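Long-range contacts in acetyl-CoA hydrolase/transferase family protein (Porphyromonas gingivalis, PDB 2NVV), which probably transfers coenzyme A between acetyl-CoA and a carboxylate such as acetate, or hydrolyses acetyl-CoA, and carries bound zinc: residues 18-24 with 119-125; 36-40 with 66-71; 78-84 with 99-105; 146-150 with 173-177. The contacts are given in a common frame with arbitrary orientation. Residues are numbered along the deposited sequence.

Interaction 1: 18-24 with 119-125; sequences NDNVGFS and KVDVAII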
loop_
_atom_site.group_PDB
_atom_site.type_symbol
_atom_site.label_atom_id
_atom_site.label_comp_id
_atom_site.label_asym_id
_atom_site.label_seq_id
_atom_site.Cartn_x
_atom_site.Cartn_y
_atom_site.Cartn_z
ATOM N N ASN A 18 29.254 -16.811 -0.171
ATOM C CA ASN A 18 27.936 -17.186 -0.674
ATOM C C ASN A 18 26.930 -17.567 0.409
ATOM O O ASN A 18 25.814 -17.983 0.106
ATOM C CB ASN A 18 28.060 -18.327 -1.675
ATOM C CG ASN A 18 27.053 -18.220 -2.798
ATOM O OD1 ASN A 18 27.073 -17.259 -3.574
ATOM N ND2 ASN A 18 26.157 -19.211 -2.893
ATOM N N ASP A 19 27.324 -17.439 1.669
ATOM C CA ASP A 19 26.410 -17.729 2.762
ATOM C C ASP A 19 25.469 -16.541 2.870
ATOM O O ASP A 19 25.843 -15.418 2.546
ATOM C CB ASP A 19 27.149 -17.865 4.098
ATOM C CG ASP A 19 27.639 -19.274 4.376
ATOM O OD1 ASP A 19 27.161 -20.236 3.728
ATOM O OD2 ASP A 19 28.502 -19.422 5.272
ATOM N N ASN A 20 24.247 -16.788 3.313
ATOM C CA ASN A 20 23.292 -15.704 3.513
ATOM C C ASN A 20 23.273 -15.459 5.010
ATOM O O ASN A 20 23.023 -16.370 5.793
ATOM C CB ASN A 20 21.890 -16.084 3.026
ATOM C CG ASN A 20 21.764 -16.027 1.528
ATOM O OD1 ASN A 20 22.564 -15.378 0.855
ATOM N ND2 ASN A 20 20.751 -16.691 0.993
ATOM N N VAL A 21 23.544 -14.229 5.413
ATOM C CA VAL A 21 23.574 -13.916 6.831
ATOM C C VAL A 21 22.501 -12.922 7.245
ATOM O O VAL A 21 22.269 -11.910 6.576
ATOM C CB VAL A 21 24.962 -13.357 7.246
ATOM C CG1 VAL A 21 25.055 -13.280 8.750
ATOM C CG2 VAL A 21 26.071 -14.242 6.689
ATOM N N GLY A 22 21.841 -13.231 8.356
ATOM C CA GLY A 22 20.816 -12.351 8.885
ATOM C C GLY A 22 21.380 -11.744 10.149
ATOM O O GLY A 22 21.994 -12.446 10.951
ATOM N N PHE A 23 21.195 -10.441 10.325
ATOM C CA PHE A 23 21.699 -9.756 11.508
ATOM C C PHE A 23 20.559 -9.243 12.383
ATOM O O PHE A 23 19.504 -8.867 11.892
ATOM C CB PHE A 23 22.600 -8.596 11.085
ATOM C CG PHE A 23 23.632 -8.973 10.052
ATOM C CD1 PHE A 23 23.294 -9.034 8.701
ATOM C CD2 PHE A 23 24.943 -9.248 10.419
ATOM C CE1 PHE A 23 24.247 -9.360 7.732
ATOM C CE2 PHE A 23 25.896 -9.573 9.459
ATOM C CZ PHE A 23 25.545 -9.628 8.114
ATOM N N SER A 24 20.778 -9.228 13.687
ATOM C CA SER A 24 19.770 -8.759 14.636
ATOM C C SER A 24 19.728 -7.236 14.690
ATOM O O SER A 24 20.534 -6.553 14.049
ATOM C CB SER A 24 20.082 -9.290 16.035
ATOM O OG SER A 24 21.281 -8.712 16.538
ATOM N N LYS A 119 17.862 -19.277 1.595
ATOM C CA LYS A 119 18.134 -19.798 2.922
ATOM C C LYS A 119 18.913 -18.792 3.780
ATOM O O LYS A 119 19.587 -17.910 3.262
ATOM C CB LYS A 119 18.957 -21.085 2.802
ATOM C CG LYS A 119 19.348 -21.687 4.145
ATOM C CD LYS A 119 20.752 -22.302 4.131
ATOM C CE LYS A 119 20.848 -23.517 3.217
ATOM N NZ LYS A 119 22.180 -24.188 3.317
ATOM N N VAL A 120 18.795 -18.934 5.096
ATOM C CA VAL A 120 19.531 -18.102 6.041
ATOM C C VAL A 120 20.548 -19.092 6.616
ATOM O O VAL A 120 20.181 -20.018 7.346
ATOM C CB VAL A 120 18.650 -17.590 7.206
ATOM C CG1 VAL A 120 19.466 -16.664 8.076
ATOM C CG2 VAL A 120 17.425 -16.873 6.686
ATOM N N ASP A 121 21.817 -18.914 6.272
ATOM C CA ASP A 121 22.851 -19.818 6.751
ATOM C C ASP A 121 23.247 -19.573 8.201
ATOM O O ASP A 121 23.317 -20.497 9.010
ATOM C CB ASP A 121 24.071 -19.706 5.845
ATOM C CG ASP A 121 23.804 -20.245 4.469
ATOM O OD1 ASP A 121 23.680 -21.478 4.329
ATOM O OD2 ASP A 121 23.702 -19.435 3.530
ATOM N N VAL A 122 23.512 -18.321 8.527
ATOM C CA VAL A 122 23.880 -17.978 9.884
ATOM C C VAL A 122 23.216 -16.669 10.305
ATOM O O VAL A 122 22.843 -15.832 9.467
ATOM C CB VAL A 122 25.443 -17.909 10.039
ATOM C CG1 VAL A 122 26.096 -17.719 8.677
ATOM C CG2 VAL A 122 25.850 -16.795 10.967
ATOM N N ALA A 123 23.030 -16.530 11.617
ATOM C CA ALA A 123 22.436 -15.344 12.201
ATOM C C ALA A 123 23.432 -14.790 13.209
ATOM O O ALA A 123 23.880 -15.516 14.103
ATOM C CB ALA A 123 21.133 -15.703 12.896
ATOM N N ILE A 124 23.811 -13.523 13.044
ATOM C CA ILE A 124 24.721 -12.882 13.990
ATOM C C ILE A 124 23.814 -11.980 14.821
ATOM O O ILE A 124 23.118 -11.137 14.265
ATOM C CB ILE A 124 25.769 -11.987 13.304
ATOM C CG1 ILE A 124 26.299 -12.636 12.021
ATOM C CG2 ILE A 124 26.904 -11.711 14.276
ATOM C CD1 ILE A 124 27.134 -13.851 12.217
ATOM N N ILE A 125 23.805 -12.154 16.140
ATOM C CA ILE A 125 22.945 -11.330 16.977
ATOM C C ILE A 125 23.643 -10.721 18.192
ATOM O O ILE A 125 24.587 -11.293 18.726
ATOM C CB ILE A 125 21.725 -12.140 17.473
ATOM C CG1 ILE A 125 22.187 -13.310 18.340
ATOM C CG2 ILE A 125 20.938 -12.669 16.292
ATOM C CD1 ILE A 125 21.056 -14.126 18.952
#
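V21, F23, V122 and I124 share one face of a parallel sheet and form the apolar centre of this contact. V21 CG1 packs 3.6 Å from I124 CG1, V21 CG2 lies 4.0 Å from V122 CG1, and F23 CD2 is 4.0 Å from I124 CG1. Beta-branched V21, V122 and I124 suit extended backbone angles, and the large apolar ring of F23 fills the layer against L67 of helix 65-73. A123 points to the other face, where it and the bare G22 let I148 of helix 145-151 lie close. The strands, 20-23 and 122-125, run at 27° with axes 4.8 Å apart, central neighbours in the parallel sheet of a CoA-transferase-type alpha/beta domain. G22 N bonds to V122 O and I124 N to G22 O, both at 3.0 Å, and S24 N continues the ladder to I124 O at 3.1 Å. Toward the strand starts the pattern turns irregular: N20 O accepts from D121 N (2.9 Å) and, weakly, V122 N (3.4 Å). Here N20 N binds D121 OD2 (2.7 Å) and N20 ND2 binds K119 O (2.8 Å), while K119 NZ forms a salt bridge with D121 OD1 at 3.3 Å, weak as a hydrogen bond.

Interaction 2: 36-40 with 66-71; sequences PAAIA and RLDGVL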
loop_
_atom_site.group_PDB
_atom_site.type_symbol
_atom_site.label_atom_id
_atom_site.label_comp_id
_atom_site.label_asym_id
_atom_site.label_seq_id
_atom_site.Cartn_x
_atom_site.Cartn_y
_atom_site.Cartn_z
ATOM N N PRO A 36 31.006 -8.774 12.415
ATOM C CA PRO A 36 30.986 -8.398 10.993
ATOM C C PRO A 36 32.307 -7.812 10.472
ATOM O O PRO A 36 32.654 -7.990 9.302
ATOM C CB PRO A 36 29.809 -7.421 10.902
ATOM C CG PRO A 36 29.583 -6.980 12.315
ATOM C CD PRO A 36 29.848 -8.204 13.122
ATOM N N ALA A 37 33.049 -7.131 11.340
ATOM C CA ALA A 37 34.329 -6.558 10.953
ATOM C C ALA A 37 35.349 -7.681 10.745
ATOM O O ALA A 37 36.220 -7.591 9.875
ATOM C CB ALA A 37 34.815 -5.597 12.030
ATOM N N ALA A 38 35.239 -8.731 11.554
ATOM C CA ALA A 38 36.135 -9.881 11.458
ATOM C C ALA A 38 35.831 -10.671 10.182
ATOM O O ALA A 38 36.706 -11.349 9.642
ATOM C CB ALA A 38 35.973 -10.763 12.668
ATOM N N ILE A 39 34.588 -10.590 9.714
ATOM C CA ILE A 39 34.177 -11.266 8.486
ATOM C C ILE A 39 34.821 -10.503 7.342
ATOM O O ILE A 39 35.315 -11.092 6.383
ATOM C CB ILE A 39 32.655 -11.181 8.242
ATOM C CG1 ILE A 39 31.868 -11.685 9.454
ATOM C CG2 ILE A 39 32.309 -11.942 6.986
ATOM C CD1 ILE A 39 32.058 -13.128 9.751
ATOM N N ALA A 40 34.791 -9.177 7.457
ATOM C CA ALA A 40 35.362 -8.296 6.455
ATOM C C ALA A 40 36.843 -8.577 6.249
ATOM O O ALA A 40 37.296 -8.670 5.111
ATOM C CB ALA A 40 35.155 -6.852 6.862
ATOM N N ARG A 66 29.996 -0.292 11.347
ATOM C CA ARG A 66 30.772 -1.489 11.665
ATOM C C ARG A 66 30.051 -2.751 11.222
ATOM O O ARG A 66 30.340 -3.848 11.690
ATOM C CB ARG A 66 31.037 -1.522 13.165
ATOM C CG ARG A 66 31.575 -0.200 13.656
ATOM C CD ARG A 66 31.223 0.028 15.093
ATOM N NE ARG A 66 32.031 -0.787 15.977
ATOM C CZ ARG A 66 31.873 -0.816 17.289
ATOM N NH1 ARG A 66 30.924 -0.071 17.858
ATOM N NH2 ARG A 66 32.666 -1.579 18.029
ATOM N N LEU A 67 29.108 -2.569 10.306
ATOM C CA LEU A 67 28.324 -3.656 9.757
ATOM C C LEU A 67 28.323 -3.431 8.239
ATOM O O LEU A 67 29.161 -3.987 7.516
ATOM C CB LEU A 67 26.898 -3.600 10.307
ATOM C CG LEU A 67 25.981 -4.836 10.289
ATOM C CD1 LEU A 67 26.138 -5.621 8.982
ATOM C CD2 LEU A 67 26.298 -5.700 11.468
ATOM N N ASP A 68 27.399 -2.605 7.758
ATOM C CA ASP A 68 27.316 -2.325 6.330
ATOM C C ASP A 68 28.571 -1.615 5.845
ATOM O O ASP A 68 29.120 -1.937 4.801
ATOM C CB ASP A 68 26.111 -1.435 6.017
ATOM C CG ASP A 68 24.805 -2.177 6.074
ATOM O OD1 ASP A 68 24.751 -3.311 5.561
ATOM O OD2 ASP A 68 23.827 -1.616 6.613
ATOM N N GLY A 69 29.015 -0.628 6.608
ATOM C CA GLY A 69 30.198 0.111 6.217
ATOM C C GLY A 69 31.409 -0.767 5.985
ATOM O O GLY A 69 31.961 -0.804 4.884
ATOM N N VAL A 70 31.825 -1.479 7.023
ATOM C CA VAL A 70 32.987 -2.343 6.915
ATOM C C VAL A 70 32.796 -3.425 5.833
ATOM O O VAL A 70 33.720 -3.720 5.065
ATOM C CB VAL A 70 33.312 -2.995 8.289
ATOM C CG1 VAL A 70 32.225 -3.983 8.685
ATOM C CG2 VAL A 70 34.661 -3.669 8.224
ATOM N N LEU A 71 31.595 -3.994 5.761
ATOM C CA LEU A 71 31.303 -5.040 4.790
ATOM C C LEU A 71 31.320 -4.496 3.367
ATOM O O LEU A 71 31.756 -5.174 2.434
ATOM C CB LEU A 71 29.946 -5.678 5.109
ATOM C CG LEU A 71 29.913 -7.098 5.713
ATOM C CD1 LEU A 71 31.299 -7.542 6.184
ATOM C CD2 LEU A 71 28.901 -7.137 6.864
#
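P36 gives up more area than any other residue here, 73 Å²; on the other helix L71 (51 Å²) and V70 (49 Å²) give up most. The proline ring points at helix 66-71 and wedges against its beginning: P36 CG sits 3.6 Å from L67 CD2 and 3.3 Å from R66 O. Near the N-terminal end of helix 35-47 a proline is well placed, since a first-turn residue needs no amide hydrogen for helical bonding and the rigid ring gives a compact apolar surface. L71 reaches across beneath it, its CD1 3.4 Å from P36 O and 4.0 Å from A40 CB, while L71 CD2 lies 4.1 Å from P36 CB. The two segments run almost parallel, 9° apart with axes 8.8 Å from each other, as expected of successive helices on one side of a parallel alpha/beta sheet, each following its own strand. L67 and L71 also rest on M57 of strand 55-58, so the leucines face the sheet as well as the neighbouring helix. V70 meets the small residues of the first helix: V70 CG2 is 3.5 Å from A40 CB and 4.0 Å from A37 CA. Alanine at 37 and 40 allows this close approach, whereas a branched valine fills the gap between the backbones. At the margin, R66 carries its guanidinium away to a salt bridge with E214.

Interaction 3: 78-84 with 99-105; sequences KFRTPYQ and SYFDLHL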
loop_
_atom_site.group_PDB
_atom_site.type_symbol
_atom_site.label_atom_id
_atom_site.label_comp_id
_atom_site.label_asym_id
_atom_site.label_seq_id
_atom_site.Cartn_x
_atom_site.Cartn_y
_atom_site.Cartn_z
ATOM N N LYS A 78 27.015 -9.547 -1.559
ATOM C CA LYS A 78 26.462 -10.108 -2.791
ATOM C C LYS A 78 25.071 -9.519 -3.022
ATOM O O LYS A 78 24.689 -9.228 -4.155
ATOM C CB LYS A 78 26.412 -11.646 -2.745
ATOM C CG LYS A 78 25.245 -12.257 -2.000
ATOM C CD LYS A 78 25.156 -13.776 -2.265
ATOM C CE LYS A 78 25.056 -14.069 -3.758
ATOM N NZ LYS A 78 24.815 -15.519 -4.058
ATOM N N PHE A 79 24.314 -9.346 -1.945
ATOM C CA PHE A 79 22.997 -8.733 -2.038
ATOM C C PHE A 79 22.602 -8.226 -0.661
ATOM O O PHE A 79 23.022 -8.777 0.355
ATOM C CB PHE A 79 21.952 -9.707 -2.619
ATOM C CG PHE A 79 21.401 -10.706 -1.632
ATOM C CD1 PHE A 79 20.560 -10.296 -0.597
ATOM C CD2 PHE A 79 21.698 -12.067 -1.762
ATOM C CE1 PHE A 79 20.014 -11.214 0.297
ATOM C CE2 PHE A 79 21.162 -13.002 -0.874
ATOM C CZ PHE A 79 20.310 -12.569 0.165
ATOM N N ARG A 80 21.790 -7.170 -0.639
ATOM C CA ARG A 80 21.367 -6.536 0.607
ATOM C C ARG A 80 19.874 -6.185 0.668
ATOM O O ARG A 80 19.288 -5.729 -0.319
ATOM C CB ARG A 80 22.196 -5.264 0.809
ATOM C CG ARG A 80 21.862 -4.462 2.045
ATOM C CD ARG A 80 22.491 -5.067 3.281
ATOM N NE ARG A 80 22.326 -4.179 4.427
ATOM C CZ ARG A 80 21.164 -3.904 5.004
ATOM N NH1 ARG A 80 21.109 -3.069 6.036
ATOM N NH2 ARG A 80 20.061 -4.478 4.560
ATOM N N THR A 81 19.280 -6.393 1.843
ATOM C CA THR A 81 17.868 -6.093 2.101
ATOM C C THR A 81 17.678 -5.906 3.604
ATOM O O THR A 81 18.409 -6.487 4.406
ATOM C CB THR A 81 16.923 -7.231 1.686
ATOM O OG1 THR A 81 17.628 -8.185 0.892
ATOM C CG2 THR A 81 15.760 -6.684 0.892
ATOM N N PRO A 82 16.654 -5.142 4.009
ATOM C CA PRO A 82 15.689 -4.466 3.149
ATOM C C PRO A 82 15.836 -2.940 3.162
ATOM O O PRO A 82 15.237 -2.241 2.338
ATOM C CB PRO A 82 14.370 -4.924 3.741
ATOM C CG PRO A 82 14.660 -4.833 5.220
ATOM C CD PRO A 82 16.107 -5.301 5.370
ATOM N N TYR A 83 16.645 -2.436 4.091
ATOM C CA TYR A 83 16.871 -1.009 4.245
ATOM C C TYR A 83 18.309 -0.791 4.699
ATOM O O TYR A 83 18.835 -1.571 5.498
ATOM C CB TYR A 83 15.917 -0.456 5.311
ATOM C CG TYR A 83 15.989 1.038 5.557
ATOM C CD1 TYR A 83 15.116 1.917 4.911
ATOM C CD2 TYR A 83 16.907 1.576 6.457
ATOM C CE1 TYR A 83 15.154 3.292 5.163
ATOM C CE2 TYR A 83 16.956 2.939 6.710
ATOM C CZ TYR A 83 16.079 3.793 6.067
ATOM O OH TYR A 83 16.109 5.147 6.335
ATOM N N GLN A 84 18.952 0.254 4.179
ATOM C CA GLN A 84 20.313 0.581 4.584
ATOM C C GLN A 84 20.432 2.084 4.754
ATOM O O GLN A 84 19.568 2.843 4.313
ATOM C CB GLN A 84 21.361 0.073 3.572
ATOM C CG GLN A 84 21.282 0.622 2.149
ATOM C CD GLN A 84 21.716 2.072 2.034
ATOM O OE1 GLN A 84 22.750 2.479 2.598
ATOM N NE2 GLN A 84 20.941 2.862 1.285
ATOM N N SER A 99 23.871 -5.827 -5.436
ATOM C CA SER A 99 22.416 -5.874 -5.574
ATOM C C SER A 99 21.702 -5.483 -4.294
ATOM O O SER A 99 21.882 -6.107 -3.244
ATOM C CB SER A 99 21.939 -7.269 -5.974
ATOM O OG SER A 99 22.424 -7.627 -7.255
ATOM N N TYR A 100 20.869 -4.456 -4.400
ATOM C CA TYR A 100 20.101 -3.970 -3.273
ATOM C C TYR A 100 18.633 -3.821 -3.663
ATOM O O TYR A 100 18.301 -3.330 -4.742
ATOM C CB TYR A 100 20.641 -2.607 -2.822
ATOM C CG TYR A 100 19.802 -1.914 -1.770
ATOM C CD1 TYR A 100 19.733 -2.411 -0.463
ATOM C CD2 TYR A 100 19.085 -0.756 -2.075
ATOM C CE1 TYR A 100 18.973 -1.768 0.512
ATOM C CE2 TYR A 100 18.321 -0.106 -1.105
ATOM C CZ TYR A 100 18.273 -0.618 0.186
ATOM O OH TYR A 100 17.556 0.038 1.159
ATOM N N PHE A 101 17.748 -4.258 -2.782
ATOM C CA PHE A 101 16.331 -4.086 -3.034
ATOM C C PHE A 101 15.645 -3.749 -1.717
ATOM O O PHE A 101 15.653 -4.540 -0.794
ATOM C CB PHE A 101 15.722 -5.332 -3.707
ATOM C CG PHE A 101 16.137 -6.652 -3.096
ATOM C CD1 PHE A 101 17.416 -7.160 -3.303
ATOM C CD2 PHE A 101 15.246 -7.382 -2.313
ATOM C CE1 PHE A 101 17.803 -8.370 -2.741
ATOM C CE2 PHE A 101 15.624 -8.595 -1.745
ATOM C CZ PHE A 101 16.909 -9.091 -1.959
ATOM N N ASP A 102 15.100 -2.537 -1.627
ATOM C CA ASP A 102 14.414 -2.099 -0.420
ATOM C C ASP A 102 12.971 -2.598 -0.415
ATOM O O ASP A 102 12.256 -2.519 -1.426
ATOM C CB ASP A 102 14.460 -0.565 -0.276
ATOM C CG ASP A 102 14.057 0.177 -1.558
ATOM O OD1 ASP A 102 13.560 1.328 -1.452
ATOM O OD2 ASP A 102 14.244 -0.374 -2.666
ATOM N N LEU A 103 12.546 -3.108 0.740
ATOM C CA LEU A 103 11.207 -3.668 0.880
ATOM C C LEU A 103 10.427 -2.982 1.973
ATOM O O LEU A 103 10.989 -2.235 2.758
ATOM C CB LEU A 103 11.315 -5.155 1.226
ATOM C CG LEU A 103 12.213 -6.036 0.367
ATOM C CD1 LEU A 103 12.476 -7.342 1.094
ATOM C CD2 LEU A 103 11.560 -6.267 -0.982
ATOM N N HIS A 104 9.124 -3.227 2.004
ATOM C CA HIS A 104 8.282 -2.687 3.061
ATOM C C HIS A 104 8.779 -3.509 4.247
ATOM O O HIS A 104 8.745 -4.741 4.211
ATOM C CB HIS A 104 6.798 -2.976 2.788
ATOM C CG HIS A 104 6.242 -2.234 1.614
ATOM N ND1 HIS A 104 6.265 -0.856 1.524
ATOM C CD2 HIS A 104 5.633 -2.676 0.487
ATOM C CE1 HIS A 104 5.692 -0.484 0.392
ATOM N NE2 HIS A 104 5.300 -1.569 -0.255
ATOM N N LEU A 105 9.254 -2.833 5.286
ATOM C CA LEU A 105 9.814 -3.521 6.443
ATOM C C LEU A 105 8.954 -4.603 7.090
ATOM O O LEU A 105 9.453 -5.660 7.458
ATOM C CB LEU A 105 10.246 -2.491 7.492
ATOM C CG LEU A 105 11.303 -1.501 6.996
ATOM C CD1 LEU A 105 11.826 -0.688 8.168
ATOM C CD2 LEU A 105 12.446 -2.248 6.301
HETATM O O HOH W 1 12.999 -0.592 3.145
#
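Two main-chain hydrogen bonds anchor this pairing: R80 N donates to S99 O at 2.8 Å, and F101 N to R80 O at 3.3 Å. They join the strands of a beta-alpha-beta unit, 77-81 and 99-100, with helix 87-94 in the crossover, at one edge of the parallel sheet. Beyond the strands the two segments stay together. L103 N donates to P82 O (3.2 Å), although the position of that oxygen is less certain, and a water gives hydrogens to both P82 O (2.9 Å) and L103 O (2.6 Å). A cis peptide before P82 turns the chain here, and Q84 N makes a weak bond of 3.3 Å to Y100 OH. The charge of R80 is met outside the pair, by D68 of helix 65-73, while S99 OG binds E438 of the second subunit. D102 O likewise bonds H417 of the second subunit, itself a zinc ligand. Y83 packs on N374, predicted to bind CoA, and L105 on E284, the predicted catalytic glutamate, so the ends of these segments probably border the active site. T81 CB stands 4.3 Å from the F101 ring centroid, a CH-pi contact over its face, and F79 CD1 lies 4.0 Å from F101 CE1. P82, rigid and apolar, sets its CG 3.6 Å from L105 CD2.

Interaction 4: 146-150 with 173-177; sequences PTICR and LCEPL
Build residues 146-150 as regular alpha helix, phi/psi near -70/-37, with R150 N bonded to P146 O at 3.2 Å, and 173-177 as an extended stretch of loop without regular secondary structure. The loop passes beside the helix with the CA atoms of P146 and C174 6.5 Å apart. E175 is the central residue: phi/psi -143/149 directs its CB toward the helix, and chi1 m with chi2 t stretches the side chain across the gap. Both carboxylate oxygens are engaged. T147 OG1, with chi1 m, donates to E175 OE2 at 2.5 Å, and the same oxygen has a second partner in a salt bridge to R113 of helix 108-113. E175 OE1 takes R150 NE at 2.9 Å, a salt bridge that is also a hydrogen bond. T147 and R150, three positions apart, thus bring both donors to one long acid. R150 leaves the helix with chi1 t and bends through chi2 -146° and chi3 -93°, bringing NE to the carboxylate. Apolar cover comes from P146, whose CB is 4.1 Å from E175 CG. A glutamate shared by T147, R150 and R113 thus fastens the connection after strand 154-160 to the helical layer of the parallel alpha/beta domain.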
loop_
_atom_site.group_PDB
_atom_site.type_symbol
_atom_site.label_atom_id
_atom_site.label_comp_id
_atom_site.label_asym_id
_atom_site.label_seq_id
_atom_site.Cartn_x
_atom_site.Cartn_y
_atom_site.Cartn_z
ATOM N N PRO A 146 13.594 -12.818 15.728
ATOM C CA PRO A 146 12.984 -14.146 15.839
ATOM C C PRO A 146 12.980 -14.990 14.572
ATOM O O PRO A 146 13.118 -16.212 14.637
ATOM C CB PRO A 146 11.577 -13.845 16.367
ATOM C CG PRO A 146 11.323 -12.424 15.957
ATOM C CD PRO A 146 12.656 -11.771 16.171
ATOM N N THR A 147 12.847 -14.349 13.419
ATOM C CA THR A 147 12.820 -15.087 12.173
ATOM C C THR A 147 14.201 -15.588 11.756
ATOM O O THR A 147 14.327 -16.730 11.316
ATOM C CB THR A 147 12.213 -14.236 11.047
ATOM O OG1 THR A 147 10.919 -13.774 11.458
ATOM C CG2 THR A 147 12.077 -15.056 9.761
ATOM N N ILE A 148 15.234 -14.757 11.894
ATOM C CA ILE A 148 16.570 -15.193 11.504
ATOM C C ILE A 148 17.103 -16.282 12.440
ATOM O O ILE A 148 17.858 -17.155 12.019
ATOM C CB ILE A 148 17.594 -13.999 11.435
ATOM C CG1 ILE A 148 17.624 -13.225 12.744
ATOM C CG2 ILE A 148 17.230 -13.070 10.297
ATOM C CD1 ILE A 148 18.584 -12.062 12.724
ATOM N N CYS A 149 16.707 -16.228 13.706
ATOM C CA CYS A 149 17.131 -17.222 14.684
ATOM C C CYS A 149 16.453 -18.556 14.413
ATOM O O CYS A 149 17.032 -19.626 14.647
ATOM C CB CYS A 149 16.787 -16.764 16.096
ATOM S SG CYS A 149 17.878 -15.492 16.770
ATOM N N ARG A 150 15.223 -18.488 13.916
ATOM C CA ARG A 150 14.458 -19.683 13.611
ATOM C C ARG A 150 14.959 -20.360 12.340
ATOM O O ARG A 150 15.174 -21.575 12.317
ATOM C CB ARG A 150 12.976 -19.336 13.437
ATOM C CG ARG A 150 12.150 -20.520 12.997
ATOM C CD ARG A 150 11.009 -20.132 12.068
ATOM N NE ARG A 150 9.761 -19.878 12.786
ATOM C CZ ARG A 150 8.572 -20.318 12.381
ATOM N NH1 ARG A 150 8.477 -21.038 11.265
ATOM N NH2 ARG A 150 7.477 -20.029 13.081
ATOM N N LEU A 173 8.513 -10.599 21.859
ATOM C CA LEU A 173 8.951 -11.389 20.712
ATOM C C LEU A 173 8.059 -12.555 20.337
ATOM O O LEU A 173 7.590 -13.290 21.198
ATOM C CB LEU A 173 10.370 -11.933 20.945
ATOM C CG LEU A 173 11.572 -11.003 21.177
ATOM C CD1 LEU A 173 11.490 -9.774 20.291
ATOM C CD2 LEU A 173 11.611 -10.588 22.614
ATOM N N CYS A 174 7.838 -12.714 19.036
ATOM C CA CYS A 174 7.040 -13.811 18.518
ATOM C C CYS A 174 6.856 -13.715 17.016
ATOM O O CYS A 174 7.296 -12.762 16.373
ATOM C CB CYS A 174 5.662 -13.892 19.215
ATOM S SG CYS A 174 4.598 -12.417 19.129
ATOM N N GLU A 175 6.213 -14.742 16.472
ATOM C CA GLU A 175 5.903 -14.836 15.059
ATOM C C GLU A 175 4.543 -15.481 14.993
ATOM O O GLU A 175 4.192 -16.279 15.854
ATOM C CB GLU A 175 6.893 -15.742 14.338
ATOM C CG GLU A 175 8.306 -15.225 14.304
ATOM C CD GLU A 175 9.224 -16.156 13.557
ATOM O OE1 GLU A 175 9.414 -17.300 14.036
ATOM O OE2 GLU A 175 9.746 -15.740 12.492
ATOM N N PRO A 176 3.752 -15.145 13.969
ATOM C CA PRO A 176 2.420 -15.742 13.847
ATOM C C PRO A 176 2.483 -16.991 12.976
ATOM O O PRO A 176 3.475 -17.231 12.293
ATOM C CB PRO A 176 1.619 -14.635 13.179
ATOM C CG PRO A 176 2.622 -14.084 12.217
ATOM C CD PRO A 176 3.907 -14.015 13.032
ATOM N N LEU A 177 1.429 -17.797 13.011
ATOM C CA LEU A 177 1.381 -18.974 12.163
ATOM C C LEU A 177 1.281 -18.389 10.755
ATOM O O LEU A 177 0.962 -17.213 10.589
ATOM C CB LEU A 177 0.141 -19.812 12.491
ATOM C CG LEU A 177 0.243 -20.965 13.498
ATOM C CD1 LEU A 177 1.457 -20.811 14.384
ATOM C CD2 LEU A 177 -1.045 -21.018 14.334
#

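In the fold
From the N terminus, strand 20-23 leads into helix 35-47, which meets helix 65-73 in interaction 2 and closes the first, short loop. The chain then enters strand 77-81, and interaction 3 closes a second loop around helix 87-94. These two lie in series, and both fall within the wider loop that interaction 1 closes when strand 122-127 arrives beside strand 20-23. Interaction 4 opens afterwards, tying helix 145-151 to the later loop; none of the loops cross. The D68-R80 salt bridge joins interactions 2 and 3, F23 touches L67 between interactions 1 and 2, N18 meets K78 between 1 and 3, and I148 of interaction 4 packs on the central strands.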